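Local coordinates for protein PspGI restriction endonuclease (Pyrococcus sp. GI-H, PDB 3BM3) that probably cleaves DNA at specific sites as a type II restriction endonuclease of the PDDEXK clan, and binds its substrate DNA, at residues C[194-198]-C[212-218]; C[134-138]-C[173-177]. The protein carries 2 engineered substitutions. All coordinates share one frame. Where two conformers were deposited one is given. Residues are numbered along the deposited sequence.

Interaction 1 of 2, residues C[194-198]-C[212-218]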
# COMPACT_ATOMS: atom_id res chain seq x y z
N GLU C 194 -7.30 12.65 -7.39
CA GLU C 194 -7.66 13.12 -8.71
C GLU C 194 -7.14 12.20 -9.81
O GLU C 194 -7.57 12.32 -10.95
CB GLU C 194 -7.15 14.57 -8.90
CG GLU C 194 -7.58 15.53 -7.78
CD GLU C 194 -8.98 16.15 -7.93
OE1 GLU C 194 -9.70 15.85 -8.93
OE2 GLU C 194 -9.33 16.97 -7.05
N GLU C 195 -6.23 11.27 -9.48
CA GLU C 195 -5.69 10.33 -10.45
C GLU C 195 -6.24 8.93 -10.26
O GLU C 195 -5.70 7.96 -10.76
CB GLU C 195 -4.15 10.33 -10.39
CG GLU C 195 -3.54 11.68 -10.68
CD GLU C 195 -4.11 12.39 -11.91
OE1 GLU C 195 -4.24 11.74 -12.98
OE2 GLU C 195 -4.41 13.61 -11.80
N PHE C 196 -7.36 8.83 -9.56
CA PHE C 196 -8.02 7.55 -9.35
C PHE C 196 -8.33 6.93 -10.72
O PHE C 196 -8.85 7.59 -11.58
CB PHE C 196 -9.28 7.78 -8.56
CG PHE C 196 -9.96 6.52 -8.13
CD1 PHE C 196 -9.40 5.72 -7.15
CD2 PHE C 196 -11.11 6.09 -8.75
CE1 PHE C 196 -10.02 4.55 -6.75
CE2 PHE C 196 -11.71 4.93 -8.36
CZ PHE C 196 -11.21 4.18 -7.37
N THR C 197 -8.01 5.65 -10.90
CA THR C 197 -8.08 5.01 -12.21
C THR C 197 -9.37 4.23 -12.45
O THR C 197 -10.00 3.72 -11.54
CB THR C 197 -6.93 4.01 -12.40
OG1 THR C 197 -7.17 2.84 -11.61
CG2 THR C 197 -5.59 4.67 -11.99
N ILE C 198 -9.72 4.14 -13.73
CA ILE C 198 -10.89 3.35 -14.14
C ILE C 198 -10.73 1.90 -13.77
O ILE C 198 -11.67 1.29 -13.28
CB ILE C 198 -11.16 3.52 -15.64
CG1 ILE C 198 -12.37 2.72 -16.08
CG2 ILE C 198 -9.96 3.07 -16.45
CD1 ILE C 198 -12.70 2.92 -17.60
N VAL C 212 -17.90 2.89 -4.93
CA VAL C 212 -16.62 3.55 -5.02
C VAL C 212 -16.90 5.02 -5.04
O VAL C 212 -17.64 5.47 -5.91
CB VAL C 212 -15.88 3.10 -6.27
CG1 VAL C 212 -14.76 4.07 -6.60
CG2 VAL C 212 -15.36 1.65 -6.05
N TYR C 213 -16.28 5.77 -4.13
CA TYR C 213 -16.41 7.22 -4.07
C TYR C 213 -15.13 7.90 -4.47
O TYR C 213 -14.06 7.50 -4.03
CB TYR C 213 -16.80 7.68 -2.68
CG TYR C 213 -18.20 7.22 -2.35
CD1 TYR C 213 -19.29 8.05 -2.57
CD2 TYR C 213 -18.42 5.94 -1.86
CE1 TYR C 213 -20.56 7.62 -2.31
CE2 TYR C 213 -19.66 5.49 -1.58
CZ TYR C 213 -20.76 6.33 -1.82
OH TYR C 213 -22.02 5.87 -1.54
N VAL C 214 -15.25 8.90 -5.30
CA VAL C 214 -14.10 9.53 -5.92
C VAL C 214 -14.18 11.03 -5.62
O VAL C 214 -15.25 11.60 -5.52
CB VAL C 214 -14.03 9.24 -7.44
CG1 VAL C 214 -14.11 7.74 -7.76
CG2 VAL C 214 -15.09 9.97 -8.20
N ILE C 215 -13.04 11.67 -5.41
CA ILE C 215 -13.02 13.09 -5.17
C ILE C 215 -13.83 13.74 -6.30
O ILE C 215 -13.72 13.34 -7.44
CB ILE C 215 -11.58 13.62 -5.11
CG1 ILE C 215 -11.55 15.08 -4.67
CG2 ILE C 215 -10.80 13.35 -6.42
CD1 ILE C 215 -10.17 15.55 -4.23
N ASP C 216 -14.63 14.74 -5.97
CA ASP C 216 -15.62 15.23 -6.93
C ASP C 216 -15.01 15.60 -8.25
O ASP C 216 -15.61 15.31 -9.29
CB ASP C 216 -16.42 16.39 -6.36
CG ASP C 216 -17.38 15.99 -5.26
OD1 ASP C 216 -17.28 14.88 -4.71
OD2 ASP C 216 -18.23 16.84 -4.93
N GLY C 217 -13.83 16.23 -8.20
CA GLY C 217 -13.11 16.69 -9.38
C GLY C 217 -12.73 15.63 -10.38
O GLY C 217 -12.44 15.92 -11.54
N ARG C 218 -12.72 14.37 -9.94
CA ARG C 218 -12.36 13.26 -10.82
C ARG C 218 -13.56 12.51 -11.36
O ARG C 218 -13.45 11.76 -12.31
CB ARG C 218 -11.42 12.33 -10.02
CG ARG C 218 -10.96 11.08 -10.74
CD ARG C 218 -10.43 11.32 -12.12
NE ARG C 218 -9.87 10.06 -12.61
CZ ARG C 218 -9.81 9.69 -13.88
NH1 ARG C 218 -10.28 10.48 -14.85
NH2 ARG C 218 -9.29 8.53 -14.19
O HOH W 1 -11.97 17.84 -6.66
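A side chain placed by its rotamer can tie a loop to the residues that follow a strand, and Arg218 illustrates how. With chi1 and chi3 both t and a p bend at chi2, its guanidinium reaches back to the loop 194-198, where Arg218 NE and Arg218 NH2 both donate to Phe196 O, at 2.9 and 2.8 Å. One carbonyl oxygen thus serves two donors near the plane of the guanidinium. Glu225 on helix 216-227 forms a salt bridge with the same NH2.

Phe196 contributes from both ends. Its carbonyl accepts the arginine; its CA-to-CB bond points toward the other segment, and with chi1 t the ring packs on two valines, Phe196 CE2 lying 3.6 Å from Val212 CG1 and Phe196 CD2 3.6 Å from Val214 CG1. The two valines are two residues apart and present the same face of the strand to the ring. At the far end Glu194, m at both chi1 and chi2, curls over the turn: Glu194 OE1 comes within 3.4 Å of Gly217 C, a closeness that a beta carbon at 217 would obstruct. Glu194 OE2 forms a salt bridge with Lys57 and takes a hydrogen bond from water 1 (2.8 Å), which accepts one from Gly217 N (2.9 Å). Thr197, the N-cap of helix 198-206, packs on a DNA phosphate.

The contact closes a beta-alpha-beta crossover: the loop follows strand 186-191 and leads into helix 198-206, whose Ala201 touches Phe196, and it is pinned against parallel strand 211-214 and the start of helix 216-227.

Interaction 2 of 2, residues C[134-138]-C[173-177]. Engineered in segment 134-138: Ala138 (natural residue Asp).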
# COMPACT_ATOMS: atom_id res chain seq x y z
N GLY C 134 -7.45 -7.91 13.47
CA GLY C 134 -8.55 -8.08 12.55
C GLY C 134 -8.55 -7.00 11.50
O GLY C 134 -7.54 -6.35 11.25
N GLU C 135 -9.70 -6.83 10.88
CA GLU C 135 -9.85 -5.84 9.86
C GLU C 135 -10.33 -4.52 10.45
O GLU C 135 -11.08 -4.49 11.45
CB GLU C 135 -10.74 -6.34 8.76
CG GLU C 135 -10.18 -7.54 8.06
CD GLU C 135 -8.80 -7.26 7.49
OE1 GLU C 135 -8.70 -6.42 6.61
OE2 GLU C 135 -7.83 -7.86 8.00
N LYS C 136 -9.90 -3.42 9.84
CA LYS C 136 -10.07 -2.11 10.42
C LYS C 136 -10.51 -1.09 9.37
O LYS C 136 -9.73 -0.24 8.91
CB LYS C 136 -8.80 -1.68 11.16
CG LYS C 136 -8.98 -0.45 12.02
CD LYS C 136 -7.65 0.05 12.56
CE LYS C 136 -7.65 1.55 12.62
NZ LYS C 136 -6.60 2.04 13.52
N PRO C 137 -11.79 -1.16 8.98
CA PRO C 137 -12.30 -0.12 8.12
C PRO C 137 -12.09 1.22 8.82
O PRO C 137 -12.14 1.30 10.06
CB PRO C 137 -13.80 -0.44 8.02
CG PRO C 137 -14.02 -1.72 8.67
CD PRO C 137 -12.79 -2.16 9.36
N ALA C 138 -11.85 2.27 8.04
CA ALA C 138 -11.74 3.60 8.61
C ALA C 138 -12.97 3.94 9.42
O ALA C 138 -12.85 4.47 10.50
CB ALA C 138 -11.53 4.69 7.55
N GLU C 173 -9.16 -6.37 2.15
CA GLU C 173 -9.96 -6.22 3.35
C GLU C 173 -11.38 -6.77 3.13
O GLU C 173 -11.93 -7.53 3.94
CB GLU C 173 -9.99 -4.76 3.78
CG GLU C 173 -10.77 -4.56 5.02
CD GLU C 173 -10.82 -3.14 5.48
OE1 GLU C 173 -10.14 -2.29 4.89
OE2 GLU C 173 -11.58 -2.88 6.43
N ALA C 174 -11.96 -6.38 2.02
CA ALA C 174 -13.32 -6.79 1.66
C ALA C 174 -13.39 -8.31 1.57
O ALA C 174 -14.35 -8.92 2.03
CB ALA C 174 -13.75 -6.13 0.33
N GLN C 175 -12.37 -8.92 0.99
CA GLN C 175 -12.37 -10.37 0.83
C GLN C 175 -12.33 -11.04 2.19
O GLN C 175 -13.08 -11.96 2.48
CB GLN C 175 -11.18 -10.80 -0.03
CG GLN C 175 -10.75 -12.26 0.14
CD GLN C 175 -11.85 -13.25 -0.17
OE1 GLN C 175 -12.78 -12.93 -0.96
NE2 GLN C 175 -11.78 -14.46 0.45
N ILE C 176 -11.45 -10.55 3.05
CA ILE C 176 -11.33 -11.11 4.39
C ILE C 176 -12.67 -11.02 5.13
O ILE C 176 -13.13 -11.99 5.73
CB ILE C 176 -10.23 -10.43 5.18
CG1 ILE C 176 -8.88 -10.75 4.49
CG2 ILE C 176 -10.18 -10.91 6.63
CD1 ILE C 176 -7.77 -9.77 4.96
N LEU C 177 -13.32 -9.87 5.02
CA LEU C 177 -14.61 -9.62 5.68
C LEU C 177 -15.73 -10.43 5.05
O LEU C 177 -16.55 -11.01 5.77
CB LEU C 177 -14.91 -8.14 5.60
CG LEU C 177 -14.03 -7.33 6.58
CD1 LEU C 177 -14.19 -5.84 6.27
CD2 LEU C 177 -14.37 -7.66 8.04
O HOH W 2 -9.76 0.09 5.94
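This is a buried strand-to-helix contact at the dimer interface, in which the end of the short strand 134-135 and the loop after it pack on helix 167-181, beside the central mixed sheet of a PDDEXK-type fold. Packing, rather than direct polar pairing, joins the segments. Glu135 makes three of the contacts: Glu135 CB packs 3.9 Å from Leu177 CD2, while its carboxylate oxygen OE1 lies 3.2 Å from Glu173 CG. The two acids come close, with Glu135 OE1 and Glu173 OE2 4.6 Å apart; Glu135 is paired with Arg168 of the second subunit and also hydrogen-bonds Tyr199 of that subunit, while Glu173 OE1 is hydrogen-bonded to Thr158 OG1 on strand 155-160. Extended through t at chi1 and chi2, Glu173 brings OE2 to 3.3 Å from Pro137 CD. Its other oxygen is joined to the loop by water 2, which donates to Glu173 OE1 at 2.6 Å and to Lys136 O at 3.0 Å.

Overall arrangement
The two contacts illustrate how chemistry follows place in a fold. Their centres are 22 Å apart and their nearest atoms about 10 Å, yet both lean on strand 186-191 of the mixed sheet: interaction 1 is built on the crossover that leaves it for strand 211-214, interaction 2 on helix 167-181, which precedes it. Interaction 1 is partly buried and passes from buried Phe196 and its valines to partly exposed Glu194 and Arg218, linked directly by an arginine. Interaction 2 is buried, yet one of its acids is paired with the second subunit, while the other meets a water and Thr158 of its own chain. In each, the nearest atom lies about 4 Å from the bound DNA.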